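PDB 6T2R: beta-glycosidase from Bacteroides caccae, which probably hydrolyses beta-glycosidic linkages as an endo-acting glycoside hydrolase of family 16, taking part in the breakdown of mucin O-glycans in the human gut. Local coordinates for residues P124-L129 with L230-Q235; S48-G53 with G96-D101; I110-R115 with M253-V258; E143-E148 with T159-Y164; G118-W123 with R149-S154. All blocks are in the same frame, centred on the assembly; numbering follows the deposited sequence.

Overall arrangement
All five contacts lie within a largely antiparallel beta fold, consistent with the curved sandwich of family 16. Along the chain, contact 2 closes before the others open; contact 3 then spans the rest, with contacts 1, 4 and 5 between its two segments. Contact 1 is central, about 3 Å from the middle of the chain. Its strand 228-233 pairs with strand 92-98 of contact 2, and its strand 125-130 pairs with strands 143-145 and 147-148 of contact 4. Contact 3, centred about 11 Å from contact 1, packs on its apolar face. Contact 5 joins two loops beside contact 1, their centres about 15 Å apart. As in other family 16 enzymes, the face carrying contacts 1 and 4 probably lines the substrate cleft.

Contact 1: residues P124-L129 with L230-Q235; sequences PAIWTL and LLIDMQ
Ala125 with Asp233 and Trp127 with Leu231 are the hydrogen-bonded pairs of two antiparallel strands, whose axes make an angle of 157° and approach to 4.7 Å. Two backbone bonds close each pair, among them Leu231 N to Trp127 O at 2.8 Å. Ile126, Thr128, Leu230 and Ile232 share one face; the aliphatic three suit packing on Val112 and Val258, while Thr128 OG1 bonds to Gln228. On the other, Trp127 CG stands between the backbone N and the carbonyl carbon (chi1 59°), which lays the indole alongside strand 230-233. Leu231 covers one ring face: CB lies 3.7 Å from the centroid of the five-membered ring, and Leu231 CD2 sits near the rim, 3.5 Å from Trp127 CZ2. In the indole plane, NE1 of Trp127 donates to Asp233 OD1 at 2.9 Å, giving a buried N-H a carboxylate partner. Trp57 meets Trp127 edge-to-face. One apolar face and one polar, aromatic face are what a beta-sandwich strand pair presents when, as in family 16, its concave side carries the substrate cleft.

Contact 2: residues S48-G53 with G96-D101; sequences SRIPRG and GLWTKD. With SO4 (sulfate ion), chain C.
Ile50 and Pro51 pack against the indole of Trp98, which has the largest share in this contact. Ile50 CG1 lies 3.8 Å from Trp98 CD2, while its CG2 sits over the same ring face, above the six-membered ring. Farther along the indole, Pro51 CD approaches Trp98 CZ2 to 3.4 Å, the compact proline ring crossing the indole at about a right angle. The aliphatic end of Lys100 covers the opposite face through CE, a good use of a long chain at a partly exposed site. Gly96, having no side chain, lets Ile50 CD1 come to 3.7 Å from Gly96 CA. Gly96 O also accepts from Ile50 N at 2.9 Å, the donor standing above the carbonyl plane, and is hydrogen-bonded to Tyr68 as well.

Backbone pairing sets these groups in place, with Ser48 and Trp98 exchanging two bonds. A water extends that pair: Ser48 OG donates to it, and it donates to Trp98 O at 2.7 Å and to Lys100 O. Ser48 OG is also bonded to Lys102. The guanidinium of Arg49 forms a salt bridge with Asp65, and Arg52 binds through NH1 and NH2 a sulfate probably from the crystallisation liquor. Residues 96-98 run between strand 48-49 on one edge and strand 228-233 on the other, where Leu97 bonds to Ile232 through the backbone.

Contact 3: residues I110-R115 with M253-V258; sequences IEVRAR and MEVDWV
Val112 packs against Val255 and Val258 on the tight, buried side of this antiparallel pair. Val112 CG1 meets Val255 CG1 at 3.7 Å, and Val112 CG2 lies side by side with the methyls of Val258; beta-branched residues suit extended strands and close methyl-to-methyl packing. A classic beta bulge interrupts the register, for Asp256 and Trp257 both face Arg113. Arg113 N bonds to Trp257 O, whereas Asp256 N bonds to Arg113 O at 2.8 Å.

The other face is more open, with both arginines partly exposed, yet both find acidic partners. Arg113 CG is anti to the backbone N (chi1 176°), and the extended chain passes over the indole of Trp257: CB sits 3.6 Å from the centroid of the six-membered ring, nearly on its normal. Beyond it, NH1 of Arg113 forms a salt bridge with Asp256 OD2 at 2.6 Å, meeting that oxygen on its anti side but tilted well out of the carboxylate plane. Arg115 instead grips Glu254 side-on. Its NE reaches Glu254 OE2 at 2.9 Å and NH2 reaches Glu254 OE1, both from above the carboxylate plane; His117 is a further partner of OE2. Strand 108-116 lies between strands 187-195 and 251-263, and the valine face rests on Leu230 and Ile232 of strand 228-233.

Contact 4: residues E143-E148 with T159-Y164; sequences EVDIME and TVHSHY
Glu143 and Asp145 pair with His161 and Thr159 across an antiparallel ladder in the family 16 beta-sandwich. The sequence of residues 143-148 matches the ExDxxE signature of the family, whose first and last glutamates are nucleophile and acid/base in relatives, so Glu143 and Glu148 probably have these roles here. Strands 143-145 and 159-161 run at 166° and approach to 4.8 Å. Asp145 N donates to Thr159 O at 2.8 Å, and Thr159 N returns a bond to Asp145 O. Val144 and Val160 occupy the other face, where their short branched chains pack on Leu199 and Phe201. Past Asp145 the chain turns a corner with a classic bulge, Ile146 and Met147 both facing Ile126. Glu143 CG is anti to the backbone N (chi1 -175°), which carries the carboxylate alongside the His161 imidazole; Glu143 OE1 is 3.5 Å from His161 CD2. Trp138 donates to Glu143 OE2. The imidazole meets Asp145 edge-on, and NE2 of His161 makes a weak in-plane hydrogen bond to Asp145 OD2 at 2.9 Å.

Contact 5: residues G118-W123 with R149-S154; sequences GAKGAW and RLNHDS
His152 lays one face of its imidazole over the Gly118-Ala119 peptide, with ring atom CE1 3.4 Å from Gly118 C. A side chain on Gly118 would run into the imidazole; with none, its CA makes a CH-pi contact over the ring face. Beside it Asn151 turns its amide to the other loop: CG anti to the carbonyl carbon (chi1 -66°) carries OD1 to Gly121 N, a nearly straight bond of 2.7 Å. Asn151 N in turn donates to Ala122 O at 2.7 Å, while Asn151 ND2 bonds to Val241 O. Trp123 CB touches Leu150 CD1 at 3.7 Å. Arg149 folds back to hold Asp153 O through NH1, bracing its own loop. Gly121 suits the third position of a type II turn with its positive phi of 95°, and Asn151 tolerates positive phi as the second residue of a type II' turn. Asp248 is bonded to both His152 NE2 and Lys120 N. Two facing beta turns thus meet through an asparagine, joining the loop between strands 108-116 and 125-130 to that between strands 147-148 and 155-161.

Contact 1: residues P124-L129 with L230-Q235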
# COMPACT_ATOMS: atom_id res chain seq x y z
N PRO A 124 3.72 -1.97 8.90
CA PRO A 124 4.03 -1.77 7.48
C PRO A 124 2.75 -1.83 6.62
O PRO A 124 1.89 -2.59 6.95
CB PRO A 124 4.93 -2.96 7.13
CG PRO A 124 4.48 -4.00 8.15
CD PRO A 124 4.32 -3.21 9.42
N ALA A 125 2.67 -0.98 5.60
CA ALA A 125 1.47 -0.83 4.76
C ALA A 125 1.84 -0.86 3.28
O ALA A 125 2.97 -0.46 2.91
CB ALA A 125 0.73 0.45 5.11
N ILE A 126 0.89 -1.30 2.46
CA ILE A 126 0.91 -1.20 0.97
C ILE A 126 -0.43 -0.58 0.59
O ILE A 126 -1.47 -1.14 0.97
CB ILE A 126 1.11 -2.59 0.34
CG1 ILE A 126 2.41 -3.25 0.82
CG2 ILE A 126 1.02 -2.50 -1.17
CD1 ILE A 126 2.56 -4.72 0.51
N TRP A 127 -0.43 0.53 -0.12
CA TRP A 127 -1.68 1.28 -0.26
C TRP A 127 -1.59 2.28 -1.38
O TRP A 127 -0.46 2.55 -1.86
CB TRP A 127 -2.02 1.91 1.09
CG TRP A 127 -1.03 2.85 1.69
CD1 TRP A 127 0.26 2.61 2.08
CD2 TRP A 127 -1.34 4.18 2.16
NE1 TRP A 127 0.78 3.72 2.71
CE2 TRP A 127 -0.17 4.70 2.76
CE3 TRP A 127 -2.49 4.99 2.09
CZ2 TRP A 127 -0.12 5.97 3.29
CZ3 TRP A 127 -2.45 6.26 2.62
CH2 TRP A 127 -1.27 6.73 3.22
N THR A 128 -2.75 2.78 -1.80
CA THR A 128 -2.86 3.76 -2.89
C THR A 128 -3.75 4.94 -2.50
O THR A 128 -4.67 4.78 -1.69
CB THR A 128 -3.37 3.11 -4.18
OG1 THR A 128 -4.78 2.91 -4.07
CG2 THR A 128 -2.61 1.84 -4.51
N LEU A 129 -3.40 6.07 -3.09
CA LEU A 129 -4.02 7.41 -2.98
C LEU A 129 -4.21 7.94 -4.39
O LEU A 129 -3.58 7.43 -5.31
CB LEU A 129 -3.09 8.30 -2.15
CG LEU A 129 -3.10 8.00 -0.65
CD1 LEU A 129 -2.16 8.93 0.06
CD2 LEU A 129 -4.50 8.08 -0.06
N LEU A 230 1.05 4.53 -5.76
CA LEU A 230 1.29 3.37 -4.86
C LEU A 230 2.31 3.79 -3.82
O LEU A 230 3.28 4.46 -4.19
CB LEU A 230 1.85 2.23 -5.70
CG LEU A 230 2.23 0.99 -4.91
CD1 LEU A 230 1.06 0.45 -4.08
CD2 LEU A 230 2.74 -0.07 -5.86
N LEU A 231 2.03 3.48 -2.57
CA LEU A 231 2.89 3.69 -1.39
C LEU A 231 3.18 2.30 -0.82
O LEU A 231 2.21 1.49 -0.65
CB LEU A 231 2.17 4.55 -0.34
CG LEU A 231 1.68 5.94 -0.80
CD1 LEU A 231 0.28 5.85 -1.43
CD2 LEU A 231 1.63 6.90 0.37
N ILE A 232 4.44 2.09 -0.47
CA ILE A 232 4.95 0.89 0.25
C ILE A 232 5.88 1.42 1.34
O ILE A 232 6.85 2.12 0.98
CB ILE A 232 5.70 -0.09 -0.67
CG1 ILE A 232 4.83 -0.51 -1.86
CG2 ILE A 232 6.15 -1.28 0.16
CD1 ILE A 232 5.52 -1.30 -2.93
N ASP A 233 5.57 1.19 2.62
CA ASP A 233 6.36 1.91 3.64
C ASP A 233 6.20 1.22 4.98
O ASP A 233 5.09 0.79 5.32
CB ASP A 233 5.95 3.40 3.72
CG ASP A 233 4.54 3.62 4.23
OD1 ASP A 233 3.58 3.36 3.47
OD2 ASP A 233 4.41 3.97 5.42
N MET A 234 7.33 1.12 5.68
CA MET A 234 7.41 0.74 7.09
C MET A 234 6.84 1.90 7.90
O MET A 234 6.96 3.09 7.47
CB MET A 234 8.86 0.44 7.50
CG MET A 234 9.03 0.00 8.95
SD MET A 234 7.96 -1.34 9.45
CE MET A 234 8.64 -2.71 8.51
N GLN A 235 6.22 1.54 9.01
CA GLN A 235 5.50 2.46 9.90
C GLN A 235 5.76 1.93 11.32
O GLN A 235 5.79 0.67 11.51
CB GLN A 235 4.02 2.50 9.52
CG GLN A 235 3.78 3.12 8.15
CD GLN A 235 2.35 3.12 7.65
OE1 GLN A 235 1.43 2.55 8.25
NE2 GLN A 235 2.18 3.71 6.51

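Contact 2: residues S48-G53 with G96-D101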
# COMPACT_ATOMS: atom_id res chain seq x y z
N SER A 48 10.20 7.46 -5.33
CA SER A 48 10.86 8.49 -4.49
C SER A 48 10.68 8.04 -3.04
O SER A 48 9.65 7.33 -2.73
CB SER A 48 10.27 9.86 -4.73
OG SER A 48 10.31 10.23 -6.10
N ARG A 49 11.63 8.42 -2.20
CA ARG A 49 11.52 8.22 -0.73
C ARG A 49 10.39 9.10 -0.21
O ARG A 49 10.18 10.22 -0.75
CB ARG A 49 12.84 8.50 -0.01
CG ARG A 49 13.95 7.53 -0.38
CD ARG A 49 15.18 7.68 0.50
NE ARG A 49 16.15 6.65 0.14
CZ ARG A 49 17.41 6.58 0.55
NH1 ARG A 49 17.90 7.45 1.42
NH2 ARG A 49 18.16 5.60 0.14
N ILE A 50 9.69 8.60 0.81
CA ILE A 50 8.53 9.35 1.35
C ILE A 50 9.07 10.34 2.38
O ILE A 50 9.71 9.96 3.35
CB ILE A 50 7.48 8.40 1.97
CG1 ILE A 50 6.85 7.45 0.94
CG2 ILE A 50 6.43 9.21 2.70
CD1 ILE A 50 6.04 6.33 1.56
N PRO A 51 8.66 11.62 2.30
CA PRO A 51 9.06 12.59 3.31
C PRO A 51 8.25 12.45 4.60
O PRO A 51 7.15 11.87 4.60
CB PRO A 51 8.80 13.93 2.62
CG PRO A 51 7.66 13.67 1.66
CD PRO A 51 7.77 12.20 1.28
N ARG A 52 8.81 13.03 5.67
CA ARG A 52 8.17 13.30 6.97
C ARG A 52 6.82 14.00 6.76
O ARG A 52 6.76 14.88 5.94
CB ARG A 52 9.08 14.20 7.81
CG ARG A 52 8.63 14.38 9.25
CD ARG A 52 8.40 13.06 9.95
NE ARG A 52 9.60 12.22 9.86
CZ ARG A 52 10.72 12.40 10.58
NH1 ARG A 52 11.75 11.57 10.46
NH2 ARG A 52 10.83 13.40 11.43
N GLY A 53 5.81 13.62 7.53
CA GLY A 53 4.58 14.42 7.71
C GLY A 53 3.91 14.11 9.04
O GLY A 53 4.38 13.17 9.77
N GLY A 96 10.12 4.38 3.33
CA GLY A 96 8.96 4.26 2.44
C GLY A 96 9.27 4.80 1.06
O GLY A 96 10.10 5.73 0.95
N LEU A 97 8.68 4.17 0.04
CA LEU A 97 8.73 4.63 -1.36
C LEU A 97 7.31 4.89 -1.86
O LEU A 97 6.38 4.14 -1.45
CB LEU A 97 9.39 3.57 -2.23
CG LEU A 97 10.87 3.25 -1.97
CD1 LEU A 97 11.34 2.25 -3.02
CD2 LEU A 97 11.77 4.48 -2.01
N TRP A 98 7.15 5.88 -2.75
CA TRP A 98 5.87 6.13 -3.45
C TRP A 98 6.11 6.50 -4.91
O TRP A 98 7.25 6.83 -5.31
CB TRP A 98 5.01 7.15 -2.70
CG TRP A 98 5.54 8.55 -2.58
CD1 TRP A 98 6.48 9.18 -3.33
CD2 TRP A 98 5.03 9.54 -1.67
NE1 TRP A 98 6.62 10.48 -2.93
CE2 TRP A 98 5.75 10.72 -1.90
CE3 TRP A 98 4.03 9.52 -0.69
CZ2 TRP A 98 5.50 11.89 -1.20
CZ3 TRP A 98 3.80 10.67 0.03
CH2 TRP A 98 4.52 11.84 -0.23
N THR A 99 5.09 6.30 -5.72
CA THR A 99 5.17 6.55 -7.17
C THR A 99 4.55 7.92 -7.47
O THR A 99 4.32 8.18 -8.66
CB THR A 99 4.42 5.51 -8.02
OG1 THR A 99 3.00 5.56 -7.80
CG2 THR A 99 4.95 4.12 -7.80
N LYS A 100 4.27 8.70 -6.43
CA LYS A 100 3.68 10.04 -6.59
C LYS A 100 4.49 10.81 -7.64
O LYS A 100 5.70 10.85 -7.53
CB LYS A 100 3.66 10.83 -5.29
CG LYS A 100 3.02 12.21 -5.42
CD LYS A 100 3.20 13.10 -4.21
CE LYS A 100 2.47 12.56 -3.02
NZ LYS A 100 2.28 13.60 -1.99
N ASP A 101 3.79 11.44 -8.58
CA ASP A 101 4.35 12.34 -9.61
C ASP A 101 5.20 11.54 -10.59
O ASP A 101 5.73 12.19 -11.47
CB ASP A 101 5.15 13.50 -8.98
CG ASP A 101 4.29 14.44 -8.11
OD1 ASP A 101 3.20 14.81 -8.56
OD2 ASP A 101 4.69 14.75 -6.96
S SO4 C . 14.36 13.56 12.55
O1 SO4 C . 14.47 12.58 11.52
O2 SO4 C . 15.45 13.43 13.53
O3 SO4 C . 14.44 14.86 11.93
O4 SO4 C . 13.10 13.41 13.25
O HOH W 1 7.70 9.14 -6.67

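Contact 3: residues I110-R115 with M253-V258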
# COMPACT_ATOMS: atom_id res chain seq x y z
N ILE A 110 -3.40 -4.53 -8.89
CA ILE A 110 -2.07 -4.18 -8.31
C ILE A 110 -1.72 -5.27 -7.33
O ILE A 110 -2.56 -5.54 -6.43
CB ILE A 110 -2.12 -2.79 -7.68
CG1 ILE A 110 -2.62 -1.75 -8.68
CG2 ILE A 110 -0.76 -2.42 -7.17
CD1 ILE A 110 -2.71 -0.35 -8.15
N GLU A 111 -0.54 -5.88 -7.48
CA GLU A 111 -0.10 -6.95 -6.55
C GLU A 111 1.32 -6.64 -6.12
O GLU A 111 2.14 -6.13 -6.95
CB GLU A 111 -0.10 -8.35 -7.14
CG GLU A 111 -1.45 -8.87 -7.56
CD GLU A 111 -1.38 -10.22 -8.26
OE1 GLU A 111 -0.35 -10.52 -8.83
OE2 GLU A 111 -2.36 -10.98 -8.21
N VAL A 112 1.57 -6.90 -4.84
CA VAL A 112 2.92 -6.71 -4.25
C VAL A 112 3.24 -7.98 -3.47
O VAL A 112 2.40 -8.41 -2.61
CB VAL A 112 2.97 -5.45 -3.36
CG1 VAL A 112 4.34 -5.25 -2.72
CG2 VAL A 112 2.56 -4.22 -4.15
N ARG A 113 4.43 -8.52 -3.70
CA ARG A 113 4.89 -9.74 -2.99
C ARG A 113 5.94 -9.30 -1.95
O ARG A 113 6.97 -8.67 -2.33
CB ARG A 113 5.35 -10.80 -3.99
CG ARG A 113 5.91 -12.03 -3.30
CD ARG A 113 6.31 -13.12 -4.27
NE ARG A 113 6.39 -14.42 -3.62
CZ ARG A 113 7.53 -15.07 -3.33
NH1 ARG A 113 8.70 -14.52 -3.59
NH2 ARG A 113 7.48 -16.23 -2.73
N ALA A 114 5.69 -9.63 -0.69
CA ALA A 114 6.45 -9.06 0.45
C ALA A 114 6.50 -10.09 1.55
O ALA A 114 5.50 -10.84 1.75
CB ALA A 114 5.79 -7.80 0.95
N ARG A 115 7.62 -10.06 2.29
CA ARG A 115 7.82 -10.85 3.51
C ARG A 115 7.93 -9.86 4.67
O ARG A 115 8.69 -8.91 4.55
CB ARG A 115 9.04 -11.75 3.34
CG ARG A 115 9.37 -12.56 4.59
CD ARG A 115 10.20 -13.82 4.33
NE ARG A 115 11.47 -13.42 3.78
CZ ARG A 115 12.27 -14.17 3.03
NH1 ARG A 115 11.96 -15.40 2.70
NH2 ARG A 115 13.39 -13.65 2.56
N MET A 253 10.71 -4.91 6.28
CA MET A 253 9.78 -5.58 5.34
C MET A 253 10.61 -5.74 4.08
O MET A 253 11.44 -4.85 3.80
CB MET A 253 8.52 -4.77 5.03
CG MET A 253 8.79 -3.35 4.56
SD MET A 253 7.27 -2.38 4.24
CE MET A 253 6.22 -3.68 3.58
N GLU A 254 10.47 -6.88 3.43
CA GLU A 254 11.20 -7.23 2.18
C GLU A 254 10.18 -7.30 1.06
O GLU A 254 9.16 -8.00 1.22
CB GLU A 254 11.89 -8.59 2.32
CG GLU A 254 12.45 -8.82 3.70
CD GLU A 254 12.99 -10.21 3.91
OE1 GLU A 254 13.92 -10.59 3.17
OE2 GLU A 254 12.48 -10.90 4.84
N VAL A 255 10.48 -6.62 -0.03
CA VAL A 255 9.58 -6.59 -1.20
C VAL A 255 10.30 -7.22 -2.39
O VAL A 255 11.30 -6.65 -2.88
CB VAL A 255 9.11 -5.16 -1.47
CG1 VAL A 255 8.01 -5.13 -2.51
CG2 VAL A 255 8.68 -4.48 -0.18
N ASP A 256 9.74 -8.33 -2.84
CA ASP A 256 10.19 -9.10 -4.02
C ASP A 256 9.81 -8.35 -5.30
O ASP A 256 10.70 -8.20 -6.18
CB ASP A 256 9.60 -10.50 -3.95
CG ASP A 256 10.20 -11.50 -4.92
OD1 ASP A 256 11.23 -11.17 -5.55
OD2 ASP A 256 9.61 -12.58 -5.03
N TRP A 257 8.54 -7.92 -5.44
CA TRP A 257 8.07 -7.26 -6.69
C TRP A 257 6.72 -6.56 -6.53
O TRP A 257 5.96 -6.84 -5.58
CB TRP A 257 8.02 -8.21 -7.92
CG TRP A 257 7.34 -9.55 -7.72
CD1 TRP A 257 7.97 -10.77 -7.64
CD2 TRP A 257 5.92 -9.84 -7.63
NE1 TRP A 257 7.05 -11.77 -7.46
CE2 TRP A 257 5.79 -11.24 -7.47
CE3 TRP A 257 4.75 -9.07 -7.63
CZ2 TRP A 257 4.56 -11.87 -7.32
CZ3 TRP A 257 3.53 -9.69 -7.46
CH2 TRP A 257 3.43 -11.07 -7.34
N VAL A 258 6.44 -5.70 -7.51
CA VAL A 258 5.11 -5.09 -7.75
C VAL A 258 4.71 -5.50 -9.14
O VAL A 258 5.55 -5.30 -10.04
CB VAL A 258 5.14 -3.57 -7.63
CG1 VAL A 258 3.76 -2.97 -7.84
CG2 VAL A 258 5.72 -3.13 -6.30

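Contact 4: residues E143-E148 with T159-Y164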
# COMPACT_ATOMS: atom_id res chain seq x y z
N GLU A 143 -9.03 6.26 -0.37
CA GLU A 143 -7.80 5.57 0.06
C GLU A 143 -8.07 4.06 -0.04
O GLU A 143 -9.20 3.62 0.32
CB GLU A 143 -7.42 5.96 1.49
CG GLU A 143 -6.08 5.37 1.96
CD GLU A 143 -5.88 5.45 3.47
OE1 GLU A 143 -5.37 4.50 4.06
OE2 GLU A 143 -6.25 6.47 4.04
N VAL A 144 -7.09 3.32 -0.55
CA VAL A 144 -7.16 1.85 -0.70
C VAL A 144 -5.95 1.25 0.01
O VAL A 144 -4.82 1.45 -0.42
CB VAL A 144 -7.21 1.46 -2.18
CG1 VAL A 144 -7.23 -0.05 -2.36
CG2 VAL A 144 -8.40 2.10 -2.87
N ASP A 145 -6.21 0.53 1.09
CA ASP A 145 -5.16 -0.16 1.88
C ASP A 145 -5.08 -1.59 1.36
O ASP A 145 -5.96 -2.39 1.67
CB ASP A 145 -5.52 -0.03 3.37
CG ASP A 145 -5.57 1.43 3.81
OD1 ASP A 145 -4.93 2.26 3.13
OD2 ASP A 145 -6.24 1.71 4.82
N ILE A 146 -4.07 -1.90 0.57
CA ILE A 146 -3.86 -3.28 0.03
C ILE A 146 -3.29 -4.18 1.14
O ILE A 146 -3.60 -5.38 1.16
CB ILE A 146 -2.96 -3.23 -1.21
CG1 ILE A 146 -3.52 -2.24 -2.23
CG2 ILE A 146 -2.76 -4.62 -1.77
CD1 ILE A 146 -2.63 -1.92 -3.43
N MET A 147 -2.52 -3.63 2.08
CA MET A 147 -1.97 -4.41 3.23
C MET A 147 -1.65 -3.47 4.40
O MET A 147 -0.99 -2.45 4.20
CB MET A 147 -0.71 -5.14 2.77
CG MET A 147 -0.18 -6.19 3.71
SD MET A 147 0.67 -5.53 5.15
CE MET A 147 2.11 -4.78 4.37
N GLU A 148 -2.09 -3.86 5.60
CA GLU A 148 -1.61 -3.35 6.90
C GLU A 148 -1.39 -4.55 7.81
O GLU A 148 -2.28 -5.38 7.85
CB GLU A 148 -2.66 -2.39 7.42
CG GLU A 148 -2.93 -1.30 6.41
CD GLU A 148 -3.54 -0.08 7.01
OE1 GLU A 148 -4.80 0.01 6.95
OE2 GLU A 148 -2.76 0.73 7.54
N THR A 159 -8.54 -2.60 3.52
CA THR A 159 -9.50 -1.53 3.91
C THR A 159 -9.62 -0.46 2.84
O THR A 159 -8.67 -0.31 2.06
CB THR A 159 -9.08 -0.82 5.19
OG1 THR A 159 -8.50 -1.77 6.08
CG2 THR A 159 -10.25 -0.18 5.90
N VAL A 160 -10.77 0.21 2.78
CA VAL A 160 -10.98 1.45 1.99
C VAL A 160 -11.39 2.52 2.99
O VAL A 160 -12.02 2.18 4.00
CB VAL A 160 -12.01 1.34 0.83
CG1 VAL A 160 -11.66 0.22 -0.13
CG2 VAL A 160 -13.45 1.14 1.31
N HIS A 161 -11.03 3.76 2.69
CA HIS A 161 -11.53 4.96 3.40
C HIS A 161 -12.03 5.95 2.35
O HIS A 161 -11.41 6.03 1.23
CB HIS A 161 -10.40 5.57 4.23
CG HIS A 161 -9.77 4.55 5.08
ND1 HIS A 161 -10.28 4.24 6.30
CD2 HIS A 161 -8.71 3.75 4.88
CE1 HIS A 161 -9.53 3.30 6.85
NE2 HIS A 161 -8.58 2.97 5.99
N SER A 162 -13.06 6.71 2.70
CA SER A 162 -13.67 7.71 1.81
C SER A 162 -14.38 8.79 2.63
O SER A 162 -14.51 8.64 3.82
CB SER A 162 -14.66 7.02 0.92
OG SER A 162 -15.76 6.50 1.66
N HIS A 163 -14.99 9.76 1.96
CA HIS A 163 -15.96 10.70 2.57
C HIS A 163 -17.06 9.90 3.27
O HIS A 163 -17.47 10.26 4.36
CB HIS A 163 -16.52 11.61 1.48
CG HIS A 163 -17.66 12.45 1.89
ND1 HIS A 163 -17.49 13.55 2.68
CD2 HIS A 163 -18.98 12.36 1.60
CE1 HIS A 163 -18.67 14.12 2.84
NE2 HIS A 163 -19.60 13.41 2.21
N TYR A 164 -17.49 8.83 2.64
CA TYR A 164 -18.65 8.03 3.09
C TYR A 164 -18.26 7.26 4.35
O TYR A 164 -19.03 7.31 5.29
CB TYR A 164 -19.10 7.15 1.92
CG TYR A 164 -20.31 6.28 2.15
CD1 TYR A 164 -20.15 4.98 2.61
CD2 TYR A 164 -21.58 6.70 1.80
CE1 TYR A 164 -21.24 4.13 2.74
CE2 TYR A 164 -22.68 5.87 1.95
CZ TYR A 164 -22.51 4.59 2.44
OH TYR A 164 -23.56 3.72 2.54

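Contact 5: residues G118-W123 with R149-S154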
# COMPACT_ATOMS: atom_id res chain seq x y z
N GLY A 118 7.57 -9.62 12.55
CA GLY A 118 6.92 -9.17 13.79
C GLY A 118 7.79 -8.20 14.56
O GLY A 118 8.99 -8.39 14.61
N ALA A 119 7.17 -7.16 15.13
CA ALA A 119 7.76 -6.15 16.03
C ALA A 119 6.60 -5.37 16.66
O ALA A 119 5.68 -4.97 15.94
CB ALA A 119 8.66 -5.21 15.26
N LYS A 120 6.63 -5.21 17.98
CA LYS A 120 5.60 -4.46 18.72
C LYS A 120 5.70 -3.00 18.28
O LYS A 120 6.81 -2.39 18.40
CB LYS A 120 5.80 -4.63 20.23
CG LYS A 120 4.60 -4.20 21.06
CD LYS A 120 4.97 -3.77 22.47
CE LYS A 120 3.93 -4.13 23.52
NZ LYS A 120 2.58 -3.65 23.13
N GLY A 121 4.59 -2.47 17.75
CA GLY A 121 4.49 -1.08 17.26
C GLY A 121 4.74 -0.95 15.77
O GLY A 121 4.54 0.15 15.25
N ALA A 122 5.11 -2.02 15.09
CA ALA A 122 5.26 -1.99 13.62
C ALA A 122 3.89 -2.22 12.93
O ALA A 122 3.07 -3.06 13.41
CB ALA A 122 6.32 -2.99 13.20
N TRP A 123 3.66 -1.48 11.85
CA TRP A 123 2.47 -1.60 10.96
C TRP A 123 2.86 -1.17 9.56
O TRP A 123 2.41 -0.15 9.04
CB TRP A 123 1.28 -0.82 11.53
CG TRP A 123 1.48 0.63 11.82
CD1 TRP A 123 2.51 1.20 12.51
CD2 TRP A 123 0.57 1.70 11.50
NE1 TRP A 123 2.31 2.55 12.62
CE2 TRP A 123 1.13 2.89 12.01
CE3 TRP A 123 -0.63 1.77 10.81
CZ2 TRP A 123 0.53 4.13 11.84
CZ3 TRP A 123 -1.23 3.01 10.64
CH2 TRP A 123 -0.66 4.17 11.15
N ARG A 149 -0.21 -4.70 8.39
CA ARG A 149 0.10 -5.79 9.35
C ARG A 149 0.61 -5.17 10.67
O ARG A 149 1.70 -4.57 10.72
CB ARG A 149 1.06 -6.81 8.73
CG ARG A 149 0.92 -8.21 9.34
CD ARG A 149 1.35 -8.31 10.80
NE ARG A 149 2.78 -8.18 10.82
CZ ARG A 149 3.64 -9.21 10.78
NH1 ARG A 149 3.21 -10.45 10.85
NH2 ARG A 149 4.93 -8.97 10.70
N LEU A 150 -0.19 -5.37 11.71
CA LEU A 150 0.02 -4.82 13.08
C LEU A 150 0.88 -5.78 13.90
O LEU A 150 0.52 -6.98 14.03
CB LEU A 150 -1.35 -4.67 13.75
CG LEU A 150 -2.02 -3.30 13.63
CD1 LEU A 150 -1.82 -2.67 12.27
CD2 LEU A 150 -3.50 -3.40 13.95
N ASN A 151 1.93 -5.26 14.53
CA ASN A 151 2.60 -5.96 15.65
C ASN A 151 3.12 -7.30 15.12
O ASN A 151 3.88 -7.29 14.14
CB ASN A 151 1.64 -6.04 16.85
CG ASN A 151 1.36 -4.66 17.39
OD1 ASN A 151 2.29 -3.94 17.75
ND2 ASN A 151 0.09 -4.27 17.41
N HIS A 152 2.76 -8.39 15.79
CA HIS A 152 3.15 -9.79 15.44
C HIS A 152 1.95 -10.53 14.83
O HIS A 152 2.01 -11.74 14.85
CB HIS A 152 3.71 -10.51 16.70
CG HIS A 152 4.97 -9.90 17.24
ND1 HIS A 152 6.24 -10.46 17.02
CD2 HIS A 152 5.18 -8.77 17.96
CE1 HIS A 152 7.17 -9.70 17.58
NE2 HIS A 152 6.54 -8.66 18.16
N ASP A 153 0.92 -9.88 14.31
CA ASP A 153 -0.33 -10.59 13.90
C ASP A 153 -0.00 -11.57 12.76
O ASP A 153 0.84 -11.28 11.94
CB ASP A 153 -1.45 -9.66 13.42
CG ASP A 153 -1.96 -8.62 14.42
OD1 ASP A 153 -1.69 -8.74 15.61
OD2 ASP A 153 -2.67 -7.69 13.98
N SER A 154 -0.69 -12.70 12.72
CA SER A 154 -0.71 -13.66 11.60
C SER A 154 -1.90 -13.35 10.67
O SER A 154 -2.33 -14.25 9.90
CB SER A 154 -0.82 -15.04 12.15
OG SER A 154 -2.10 -15.19 12.75